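Local coordinates for protein beta-galactoside alpha-2,6-sialyltransferase (Photobacterium sp., PDB 2Z4T) that transfers sialic acid in alpha-2,6 linkage from a CMP-activated donor to beta-galactoside acceptors such as lactose, at residues 123-128 with 151-156; 202-207 with 230-235; 146-151 with 167-172. One frame throughout, in Å; residues are numbered along the deposited sequence.

How the contacts relate
Contacts 1 and 2 line the acceptor pocket, and both touch the galactose: H123 of contact 1 and H204 with D232 of contact 2 hydrogen-bond to it. Their centres lie about 13 Å apart, and they meet directly where H123 CE1 comes 3.4 Å from H204 CD2. Contact 1 also reaches toward CMP through S125 and L126. Contact 3, 146-151 with 167-172, is the strand pairing next to contact 1, their centres about 10 Å apart. The two share W151, and L171 CD1 packs 3.5 Å from G152 N. Contacts 2 and 3 do not touch; their nearest atoms are about 7 Å apart.

Contact 1. Residues 123-128 with 151-156; sequences HASLPT and WGRIVP. With GAL (beta-D-galactopyranose), chain B; C5P (cytidine-5'-monophosphate), chain C; GLC (alpha-D-glucopyranose), chain D.
T128 lays its methyl over the indole of W151: CG2 stands 3.8 Å from the centroid of the five-membered ring and only 8° off its normal, a CH-pi contact. The first torsion of T128 puts CG2 anti to the backbone N and OG1 beside that N (chi1 -75°), and OG1 comes over the same face of the indole. CG2 is wedged between this ring and I154, whose CD1 lies 3.7 Å from it. The polar ends here are satisfied by neighbours: T128 OG1 bonds to D122, W151 NE1 to Q131, and a bound magnesium ion lies about 3 Å from the T128 side chain. G152, without a side chain, lies against the backbone of H123, with H123 CA and G152 CA 4.3 Å apart. The aliphatic part of R153 runs close past two carbonyls, its CG 3.3 Å from A124 O.

This close-packed part joins the start of helix 126-141 to the loop after strand 146-151, at the C-terminal ends of the parallel strands, where the substrates bind, in the first of the two Rossmann-like domains of the GT-B fold, after the immunoglobulin-like domain. The looser side begins at R153 NE, which donates to water 1 (2.8 Å); the water in turn donates to H123 O and to O3 of the glucose. R153 NH2 is 3.1 Å from glucose O2. The ring of H123 carries A124 CB over the centre of one face and meets the galactose at its edge, where NE2 donates to O4 (2.9 Å) and to O5.

Contact 2. Residues 202-207 with 230-235; sequences TAHSFD and YDDGSA. With GAL (beta-D-galactopyranose), chain B.
T202 N donates to Y230 O at 2.8 Å from above the carbonyl plane (45° out of it), joining the ends of two neighbouring parallel strands where each segment turns into a loop and a helix. On one side the chain makes a type I turn from T202 to S205, whose N and OG both grip T202 O; the OG bond is the shorter, 2.6 Å. H204 takes the N-cap position of helix 205-216. The side chains of T202 and D231 lie side by side, with water 2 between them: it sits 2.6 Å from T202 OG1 and donates to D231 OD1. D231 OD2 bonds to Y237 OH and L293 N.

The galactose is held by H204 and D232. D232 CG is anti to the backbone N (chi1 -171°), and its carboxylate takes two hydroxyls of the galactose, O6 on OD1 (2.6 Å) and O4 on OD2 (2.5 Å). OD2 also accepts from N201. H204, its plane 35° from the carboxylate, donates from NE2 to galactose O4 (3.1 Å) and is hydrogen-bonded to O3, which lies in the ring plane, at 3.2 Å, while its ND1 bonds to H175. Galactose O4 is thus held as acceptor and donor at once, which suits recognition of its axial hydroxyl. O6 is the hydroxyl sialylated in an alpha-2,6 transfer, and its short bond to D232 is consistent with that carboxylate assisting as a base.

Contact 3. Residues 146-151 with 167-172; sequences QRYIAW and TSFALI
Y148 and F169 each hold CG anti to the carbonyl carbon (chi1 -66° and -63°), and their rings meet edge to face across the two segments, planes at 61° and centroids 5.5 Å apart. F169 presents CE2 over one face of the Y148 ring, displaced toward the rim, while its own edge lies against I149 O. Beside the tyrosine, T167 points the same way. On the other face of the sheet, I149 has CG1 in the crowded position between N and carbonyl carbon, alongside S168.

The strands run parallel and are bonded in register: T167 N to R147 O (2.7 Å), I149 N to T167 O (3.1 Å) and F169 N to I149 O (2.9 Å). After F169 the two segments diverge, and water bridges them. Water 5 accepts from W151 N and donates to F169 O, and water 4 links W151 O to L171 N. L171 packs its methyls on the end of 146-151, CD2 3.6 Å from A150 CB and CD1 3.6 Å from W151 C.

The pair belongs to a beta-alpha-beta unit with helix 158-164 as the connection. Strand 103-122 flanks 146-151 on its other edge. R147, on the face toward helix 126-141, forms a salt bridge with E118 of that strand. Helix 178-190 packs on the face bearing Y148 and F169, and helix 126-141 on that of I149 and W151.

Contact 1. Residues 123-128 with 151-156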
loop_
_atom_site.group_PDB
_atom_site.type_symbol
_atom_site.label_atom_id
_atom_site.label_comp_id
_atom_site.label_asym_id
_atom_site.label_seq_id
_atom_site.Cartn_x
_atom_site.Cartn_y
_atom_site.Cartn_z
ATOM N N HIS A 123 5.584 4.744 -6.068
ATOM C CA HIS A 123 5.710 6.175 -6.274
ATOM C C HIS A 123 4.323 6.762 -6.489
ATOM O O HIS A 123 4.175 7.985 -6.488
ATOM C CB HIS A 123 6.550 6.452 -7.522
ATOM C CG HIS A 123 5.865 6.037 -8.785
ATOM N ND1 HIS A 123 5.770 4.715 -9.176
ATOM C CD2 HIS A 123 5.184 6.756 -9.712
ATOM C CE1 HIS A 123 5.078 4.641 -10.300
ATOM N NE2 HIS A 123 4.711 5.865 -10.646
ATOM N N ALA A 124 3.327 5.896 -6.694
ATOM C CA ALA A 124 1.973 6.319 -7.084
ATOM C C ALA A 124 1.061 6.451 -5.862
ATOM O O ALA A 124 1.536 6.871 -4.805
ATOM C CB ALA A 124 1.394 5.369 -8.103
ATOM N N SER A 125 -0.230 6.111 -5.986
ATOM C CA SER A 125 -1.177 6.297 -4.861
ATOM C C SER A 125 -1.792 4.996 -4.390
ATOM O O SER A 125 -1.764 4.674 -3.194
ATOM C CB SER A 125 -2.303 7.262 -5.217
ATOM O OG SER A 125 -1.796 8.498 -5.679
ATOM N N LEU A 126 -2.332 4.241 -5.338
ATOM C CA LEU A 126 -3.042 3.006 -5.019
ATOM C C LEU A 126 -2.171 1.968 -4.303
ATOM O O LEU A 126 -2.520 1.550 -3.180
ATOM C CB LEU A 126 -3.665 2.421 -6.271
ATOM C CG LEU A 126 -4.878 1.544 -6.003
ATOM C CD1 LEU A 126 -5.852 2.205 -5.049
ATOM C CD2 LEU A 126 -5.560 1.276 -7.321
ATOM N N PRO A 127 -1.020 1.576 -4.908
ATOM C CA PRO A 127 -0.199 0.557 -4.243
ATOM C C PRO A 127 0.237 0.987 -2.847
ATOM O O PRO A 127 0.256 0.160 -1.916
ATOM C CB PRO A 127 1.016 0.424 -5.158
ATOM C CG PRO A 127 0.545 0.937 -6.509
ATOM C CD PRO A 127 -0.424 2.034 -6.173
ATOM N N THR A 128 0.556 2.275 -2.704
ATOM C CA THR A 128 1.079 2.799 -1.466
ATOM C C THR A 128 0.012 2.704 -0.355
ATOM O O THR A 128 0.318 2.417 0.811
ATOM C CB THR A 128 1.563 4.274 -1.655
ATOM O OG1 THR A 128 2.806 4.279 -2.373
ATOM C CG2 THR A 128 1.777 4.964 -0.311
ATOM N N TRP A 151 8.488 5.418 -0.726
ATOM C CA TRP A 151 7.154 5.916 -1.102
ATOM C C TRP A 151 7.241 7.326 -1.638
ATOM O O TRP A 151 8.065 8.128 -1.193
ATOM C CB TRP A 151 6.210 5.946 0.105
ATOM C CG TRP A 151 5.580 4.620 0.512
ATOM C CD1 TRP A 151 5.540 3.463 -0.218
ATOM C CD2 TRP A 151 4.880 4.340 1.739
ATOM N NE1 TRP A 151 4.874 2.477 0.483
ATOM C CE2 TRP A 151 4.458 2.990 1.683
ATOM C CE3 TRP A 151 4.574 5.100 2.881
ATOM C CZ2 TRP A 151 3.738 2.383 2.721
ATOM C CZ3 TRP A 151 3.865 4.496 3.921
ATOM C CH2 TRP A 151 3.443 3.157 3.829
ATOM N N GLY A 152 6.369 7.650 -2.572
ATOM C CA GLY A 152 6.309 9.014 -3.074
ATOM C C GLY A 152 5.276 9.898 -2.403
ATOM O O GLY A 152 5.515 11.076 -2.211
ATOM N N ARG A 153 4.130 9.338 -2.041
ATOM C CA ARG A 153 2.946 10.172 -1.784
ATOM C C ARG A 153 2.396 10.089 -0.371
ATOM O O ARG A 153 1.397 10.727 -0.055
ATOM C CB ARG A 153 1.841 9.865 -2.811
ATOM C CG ARG A 153 2.312 10.044 -4.242
ATOM C CD ARG A 153 1.332 10.796 -5.086
ATOM N NE ARG A 153 1.979 11.264 -6.313
ATOM C CZ ARG A 153 2.334 12.527 -6.566
ATOM N NH1 ARG A 153 2.098 13.504 -5.684
ATOM N NH2 ARG A 153 2.926 12.817 -7.723
ATOM N N ILE A 154 3.015 9.263 0.463
ATOM C CA ILE A 154 2.725 9.264 1.874
ATOM C C ILE A 154 4.055 9.356 2.606
ATOM O O ILE A 154 5.028 8.668 2.282
ATOM C CB ILE A 154 1.930 8.013 2.318
ATOM C CG1 ILE A 154 0.532 8.025 1.704
ATOM C CG2 ILE A 154 1.827 7.941 3.847
ATOM C CD1 ILE A 154 -0.349 6.859 2.119
ATOM N N VAL A 155 4.115 10.236 3.586
ATOM C CA VAL A 155 5.320 10.344 4.351
ATOM C C VAL A 155 4.952 10.332 5.832
ATOM O O VAL A 155 4.425 11.296 6.354
ATOM C CB VAL A 155 6.253 11.511 3.816
ATOM C CG1 VAL A 155 5.498 12.484 2.882
ATOM C CG2 VAL A 155 7.066 12.219 4.942
ATOM N N PRO A 156 5.197 9.195 6.498
ATOM C CA PRO A 156 4.948 9.079 7.922
ATOM C C PRO A 156 5.950 9.931 8.688
ATOM O O PRO A 156 7.092 10.112 8.235
ATOM C CB PRO A 156 5.221 7.597 8.223
ATOM C CG PRO A 156 5.404 6.932 6.930
ATOM C CD PRO A 156 5.770 7.961 5.931
HETATM C C1 GAL B . 3.936 8.428 -13.514
HETATM C C2 GAL B . 4.417 7.202 -14.286
HETATM C C3 GAL B . 3.209 6.393 -14.751
HETATM C C4 GAL B . 2.261 6.112 -13.577
HETATM C C5 GAL B . 1.924 7.388 -12.801
HETATM C C6 GAL B . 1.157 7.114 -11.504
HETATM O O2 GAL B . 5.234 7.614 -15.371
HETATM O O3 GAL B . 3.632 5.173 -15.340
HETATM O O4 GAL B . 2.872 5.163 -12.730
HETATM O O5 GAL B . 3.119 8.031 -12.434
HETATM O O6 GAL B . -0.144 6.614 -11.735
HETATM O O3P C5P C . -6.730 9.107 -11.157
HETATM P P C5P C . -5.869 7.907 -11.033
HETATM O O1P C5P C . -4.423 8.356 -11.190
HETATM O O2P C5P C . -6.367 6.739 -11.860
HETATM O "O5'" C5P C . -6.069 7.402 -9.548
HETATM C "C5'" C5P C . -5.193 6.481 -8.935
HETATM C "C4'" C5P C . -5.484 6.594 -7.440
HETATM O "O4'" C5P C . -5.202 7.926 -6.988
HETATM C "C3'" C5P C . -6.947 6.396 -7.087
HETATM O "O3'" C5P C . -7.280 5.036 -6.835
HETATM C "C2'" C5P C . -7.053 7.164 -5.799
HETATM O "O2'" C5P C . -6.407 6.457 -4.738
HETATM C "C1'" C5P C . -6.163 8.346 -6.010
HETATM N N1 C5P C . -6.948 9.496 -6.450
HETATM C C2 C5P C . -7.648 10.266 -5.480
HETATM N N3 C5P C . -8.369 11.353 -5.853
HETATM C C4 C5P C . -8.444 11.720 -7.161
HETATM C C5 C5P C . -7.762 10.975 -8.146
HETATM C C6 C5P C . -7.005 9.857 -7.758
HETATM O O2 C5P C . -7.624 9.957 -4.280
HETATM N N4 C5P C . -9.167 12.820 -7.492
HETATM C C1 GLC D . 6.460 12.654 -11.483
HETATM C C2 GLC D . 5.285 12.029 -10.725
HETATM C C3 GLC D . 5.122 10.582 -11.188
HETATM C C4 GLC D . 5.028 10.456 -12.720
HETATM C C5 GLC D . 6.189 11.249 -13.379
HETATM C C6 GLC D . 6.294 11.341 -14.915
HETATM O O1 GLC D . 7.665 11.927 -11.258
HETATM O O2 GLC D . 5.480 12.024 -9.330
HETATM O O3 GLC D . 4.026 10.006 -10.525
HETATM O O4 GLC D . 5.091 9.078 -13.033
HETATM O O5 GLC D . 6.178 12.581 -12.872
HETATM O O6 GLC D . 5.245 10.738 -15.643
HETATM O O HOH W 1 2.137 9.511 -8.442
#

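Contact 2. Residues 202-207 with 230-235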
loop_
_atom_site.group_PDB
_atom_site.type_symbol
_atom_site.label_atom_id
_atom_site.label_comp_id
_atom_site.label_asym_id
_atom_site.label_seq_id
_atom_site.Cartn_x
_atom_site.Cartn_y
_atom_site.Cartn_z
ATOM N N THR A 202 2.664 -2.807 -9.462
ATOM C CA THR A 202 2.715 -3.883 -10.447
ATOM C C THR A 202 3.411 -3.467 -11.743
ATOM O O THR A 202 4.432 -4.081 -12.126
ATOM C CB THR A 202 1.298 -4.464 -10.723
ATOM O OG1 THR A 202 0.731 -4.927 -9.485
ATOM C CG2 THR A 202 1.346 -5.632 -11.716
ATOM N N ALA A 203 2.879 -2.429 -12.405
ATOM C CA ALA A 203 3.430 -1.936 -13.690
ATOM C C ALA A 203 4.916 -1.641 -13.612
ATOM O O ALA A 203 5.628 -1.808 -14.609
ATOM C CB ALA A 203 2.693 -0.694 -14.178
ATOM N N HIS A 204 5.364 -1.213 -12.427
ATOM C CA HIS A 204 6.760 -0.828 -12.182
ATOM C C HIS A 204 7.561 -1.870 -11.384
ATOM O O HIS A 204 8.623 -1.534 -10.849
ATOM C CB HIS A 204 6.803 0.515 -11.435
ATOM C CG HIS A 204 6.299 1.664 -12.244
ATOM N ND1 HIS A 204 7.140 2.511 -12.932
ATOM C CD2 HIS A 204 5.039 2.080 -12.515
ATOM C CE1 HIS A 204 6.416 3.403 -13.587
ATOM N NE2 HIS A 204 5.141 3.157 -13.360
ATOM N N SER A 205 7.049 -3.110 -11.301
ATOM C CA SER A 205 7.676 -4.162 -10.478
ATOM C C SER A 205 9.174 -4.282 -10.805
ATOM O O SER A 205 9.959 -4.741 -9.958
ATOM C CB SER A 205 6.871 -5.470 -10.298
ATOM O OG SER A 205 6.156 -5.868 -11.454
ATOM N N PHE A 206 9.580 -4.045 -12.054
ATOM C CA PHE A 206 10.470 -4.945 -12.714
ATOM C C PHE A 206 11.657 -4.068 -12.196
ATOM O O PHE A 206 12.558 -4.557 -11.516
ATOM C CB PHE A 206 10.458 -4.895 -14.248
ATOM C CG PHE A 206 11.722 -5.491 -14.884
ATOM C CD1 PHE A 206 11.717 -6.779 -15.405
ATOM C CD2 PHE A 206 12.923 -4.761 -14.921
ATOM C CE1 PHE A 206 12.880 -7.340 -15.961
ATOM C CE2 PHE A 206 14.097 -5.301 -15.477
ATOM C CZ PHE A 206 14.080 -6.596 -15.995
ATOM N N ASP A 207 11.585 -2.747 -12.451
ATOM C CA ASP A 207 12.572 -1.756 -11.975
ATOM C C ASP A 207 12.620 -1.551 -10.461
ATOM O O ASP A 207 13.632 -1.087 -9.934
ATOM C CB ASP A 207 12.330 -0.387 -12.600
ATOM C CG ASP A 207 12.852 -0.275 -14.034
ATOM O OD1 ASP A 207 13.728 -1.051 -14.448
ATOM O OD2 ASP A 207 12.369 0.613 -14.762
ATOM N N TYR A 230 0.660 -4.799 -6.315
ATOM C CA TYR A 230 -0.533 -3.980 -6.228
ATOM C C TYR A 230 -0.501 -3.061 -7.422
ATOM O O TYR A 230 0.532 -2.427 -7.670
ATOM C CB TYR A 230 -0.551 -3.155 -4.928
ATOM C CG TYR A 230 -0.781 -3.958 -3.669
ATOM C CD1 TYR A 230 0.273 -4.260 -2.802
ATOM C CD2 TYR A 230 -2.053 -4.429 -3.344
ATOM C CE1 TYR A 230 0.074 -5.032 -1.630
ATOM C CE2 TYR A 230 -2.281 -5.185 -2.167
ATOM C CZ TYR A 230 -1.208 -5.481 -1.327
ATOM O OH TYR A 230 -1.439 -6.212 -0.183
ATOM N N ASP A 231 -1.614 -3.002 -8.161
ATOM C CA ASP A 231 -1.737 -2.179 -9.373
ATOM C C ASP A 231 -1.541 -0.691 -9.113
ATOM O O ASP A 231 -2.100 -0.141 -8.173
ATOM C CB ASP A 231 -3.118 -2.344 -10.017
ATOM C CG ASP A 231 -3.320 -3.705 -10.642
ATOM O OD1 ASP A 231 -2.303 -4.326 -11.010
ATOM O OD2 ASP A 231 -4.492 -4.152 -10.751
ATOM N N ASP A 232 -0.766 -0.054 -9.986
ATOM C CA ASP A 232 -0.670 1.392 -10.046
ATOM C C ASP A 232 -2.078 1.971 -10.103
ATOM O O ASP A 232 -2.390 2.930 -9.397
ATOM C CB ASP A 232 0.127 1.778 -11.289
ATOM C CG ASP A 232 0.459 3.247 -11.335
ATOM O OD1 ASP A 232 -0.471 4.083 -11.506
ATOM O OD2 ASP A 232 1.669 3.550 -11.215
ATOM N N GLY A 233 -2.919 1.354 -10.926
ATOM C CA GLY A 233 -4.325 1.676 -11.037
ATOM C C GLY A 233 -4.778 1.311 -12.444
ATOM O O GLY A 233 -4.581 0.187 -12.904
ATOM N N SER A 234 -5.360 2.267 -13.155
ATOM C CA SER A 234 -5.862 2.009 -14.490
ATOM C C SER A 234 -4.711 1.711 -15.448
ATOM O O SER A 234 -4.900 1.007 -16.431
ATOM C CB SER A 234 -6.707 3.200 -14.967
ATOM O OG SER A 234 -5.926 4.374 -15.129
ATOM N N ALA A 235 -3.513 2.208 -15.131
ATOM C CA ALA A 235 -2.331 2.028 -15.985
ATOM C C ALA A 235 -2.117 0.590 -16.402
ATOM O O ALA A 235 -1.845 0.326 -17.578
ATOM C CB ALA A 235 -1.074 2.576 -15.326
HETATM C C1 GAL B . 3.936 8.428 -13.514
HETATM C C2 GAL B . 4.417 7.202 -14.286
HETATM C C3 GAL B . 3.209 6.393 -14.751
HETATM C C4 GAL B . 2.261 6.112 -13.577
HETATM C C5 GAL B . 1.924 7.388 -12.801
HETATM C C6 GAL B . 1.157 7.114 -11.504
HETATM O O2 GAL B . 5.234 7.614 -15.371
HETATM O O3 GAL B . 3.632 5.173 -15.340
HETATM O O4 GAL B . 2.872 5.163 -12.730
HETATM O O5 GAL B . 3.119 8.031 -12.434
HETATM O O6 GAL B . -0.144 6.614 -11.735
HETATM O O HOH W 2 -1.359 -6.531 -9.444
#

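Contact 3. Residues 146-151 with 167-172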
loop_
_atom_site.group_PDB
_atom_site.type_symbol
_atom_site.label_atom_id
_atom_site.label_comp_id
_atom_site.label_asym_id
_atom_site.label_seq_id
_atom_site.Cartn_x
_atom_site.Cartn_y
_atom_site.Cartn_z
ATOM N N GLN A 146 11.320 -5.968 10.412
ATOM C CA GLN A 146 11.808 -4.632 10.052
ATOM C C GLN A 146 11.147 -4.237 8.744
ATOM O O GLN A 146 10.919 -5.089 7.869
ATOM C CB GLN A 146 13.328 -4.630 9.834
ATOM C CG GLN A 146 14.191 -4.572 11.109
ATOM C CD GLN A 146 13.908 -3.355 12.010
ATOM O OE1 GLN A 146 13.964 -3.458 13.233
ATOM N NE2 GLN A 146 13.601 -2.205 11.406
ATOM N N ARG A 147 10.877 -2.946 8.579
ATOM C CA ARG A 147 10.125 -2.495 7.414
ATOM C C ARG A 147 10.807 -1.344 6.702
ATOM O O ARG A 147 11.161 -0.334 7.310
ATOM C CB ARG A 147 8.693 -2.146 7.803
ATOM C CG ARG A 147 7.990 -3.304 8.443
ATOM C CD ARG A 147 6.501 -3.046 8.673
ATOM N NE ARG A 147 5.948 -4.238 9.294
ATOM C CZ ARG A 147 5.972 -4.475 10.604
ATOM N NH1 ARG A 147 6.457 -3.561 11.435
ATOM N NH2 ARG A 147 5.491 -5.623 11.077
ATOM N N TYR A 148 10.993 -1.525 5.402
ATOM C CA TYR A 148 11.635 -0.544 4.557
ATOM C C TYR A 148 10.621 -0.090 3.522
ATOM O O TYR A 148 10.009 -0.919 2.832
ATOM C CB TYR A 148 12.823 -1.159 3.821
ATOM C CG TYR A 148 13.995 -1.602 4.666
ATOM C CD1 TYR A 148 14.095 -1.263 6.008
ATOM C CD2 TYR A 148 15.042 -2.335 4.090
ATOM C CE1 TYR A 148 15.182 -1.676 6.774
ATOM C CE2 TYR A 148 16.128 -2.736 4.830
ATOM C CZ TYR A 148 16.199 -2.400 6.174
ATOM O OH TYR A 148 17.272 -2.805 6.917
ATOM N N ILE A 149 10.460 1.222 3.409
ATOM C CA ILE A 149 9.588 1.811 2.417
ATOM C C ILE A 149 10.363 2.734 1.494
ATOM O O ILE A 149 11.383 3.332 1.886
ATOM C CB ILE A 149 8.431 2.602 3.074
ATOM C CG1 ILE A 149 8.943 3.835 3.830
ATOM C CG2 ILE A 149 7.584 1.684 3.943
ATOM C CD1 ILE A 149 7.840 4.712 4.465
ATOM N N ALA A 150 9.897 2.828 0.254
ATOM C CA ALA A 150 10.335 3.894 -0.626
ATOM C C ALA A 150 9.063 4.356 -1.289
ATOM O O ALA A 150 8.590 3.733 -2.250
ATOM C CB ALA A 150 11.352 3.404 -1.638
ATOM N N TRP A 151 8.488 5.418 -0.726
ATOM C CA TRP A 151 7.154 5.916 -1.102
ATOM C C TRP A 151 7.241 7.326 -1.638
ATOM O O TRP A 151 8.065 8.128 -1.193
ATOM C CB TRP A 151 6.210 5.946 0.105
ATOM C CG TRP A 151 5.580 4.620 0.512
ATOM C CD1 TRP A 151 5.540 3.463 -0.218
ATOM C CD2 TRP A 151 4.880 4.340 1.739
ATOM N NE1 TRP A 151 4.874 2.477 0.483
ATOM C CE2 TRP A 151 4.458 2.990 1.683
ATOM C CE3 TRP A 151 4.574 5.100 2.881
ATOM C CZ2 TRP A 151 3.738 2.383 2.721
ATOM C CZ3 TRP A 151 3.865 4.496 3.921
ATOM C CH2 TRP A 151 3.443 3.157 3.829
ATOM N N THR A 167 11.978 2.079 8.256
ATOM C CA THR A 167 13.014 2.983 7.772
ATOM C C THR A 167 12.592 3.391 6.365
ATOM O O THR A 167 12.131 2.552 5.591
ATOM C CB THR A 167 14.384 2.296 7.682
ATOM O OG1 THR A 167 14.640 1.568 8.887
ATOM C CG2 THR A 167 15.480 3.316 7.450
ATOM N N SER A 168 12.770 4.669 6.037
ATOM C CA SER A 168 12.301 5.242 4.784
ATOM C C SER A 168 13.456 5.553 3.832
ATOM O O SER A 168 14.542 5.921 4.273
ATOM C CB SER A 168 11.553 6.542 5.084
ATOM O OG SER A 168 11.006 7.085 3.897
ATOM N N PHE A 169 13.211 5.449 2.530
ATOM C CA PHE A 169 14.252 5.720 1.514
ATOM C C PHE A 169 13.679 6.552 0.374
ATOM O O PHE A 169 12.548 6.347 -0.037
ATOM C CB PHE A 169 14.822 4.411 0.952
ATOM C CG PHE A 169 15.525 3.567 1.974
ATOM C CD1 PHE A 169 16.921 3.564 2.041
ATOM C CD2 PHE A 169 14.792 2.782 2.878
ATOM C CE1 PHE A 169 17.593 2.788 2.986
ATOM C CE2 PHE A 169 15.436 2.006 3.836
ATOM C CZ PHE A 169 16.855 2.000 3.889
ATOM N N ALA A 170 14.459 7.498 -0.131
ATOM C CA ALA A 170 13.968 8.380 -1.183
ATOM C C ALA A 170 14.028 7.702 -2.561
ATOM O O ALA A 170 15.092 7.280 -3.001
ATOM C CB ALA A 170 14.765 9.695 -1.177
ATOM N N LEU A 171 12.893 7.610 -3.238
ATOM C CA LEU A 171 12.840 7.111 -4.612
ATOM C C LEU A 171 13.736 7.914 -5.569
ATOM O O LEU A 171 13.755 9.139 -5.525
ATOM C CB LEU A 171 11.393 7.161 -5.115
ATOM C CG LEU A 171 10.433 6.214 -4.419
ATOM C CD1 LEU A 171 9.038 6.686 -4.647
ATOM C CD2 LEU A 171 10.628 4.777 -4.921
ATOM N N ILE A 172 14.480 7.225 -6.424
ATOM C CA ILE A 172 15.194 7.877 -7.514
ATOM C C ILE A 172 14.496 7.463 -8.804
ATOM O O ILE A 172 14.302 6.260 -9.053
ATOM C CB ILE A 172 16.679 7.457 -7.588
ATOM C CG1 ILE A 172 17.370 7.552 -6.213
ATOM C CG2 ILE A 172 17.413 8.253 -8.678
ATOM C CD1 ILE A 172 17.738 8.963 -5.737
HETATM O O HOH W 3 13.360 -0.519 9.441
HETATM O O HOH W 4 10.584 8.752 -1.637
HETATM O O HOH W 5 10.044 6.875 1.338
#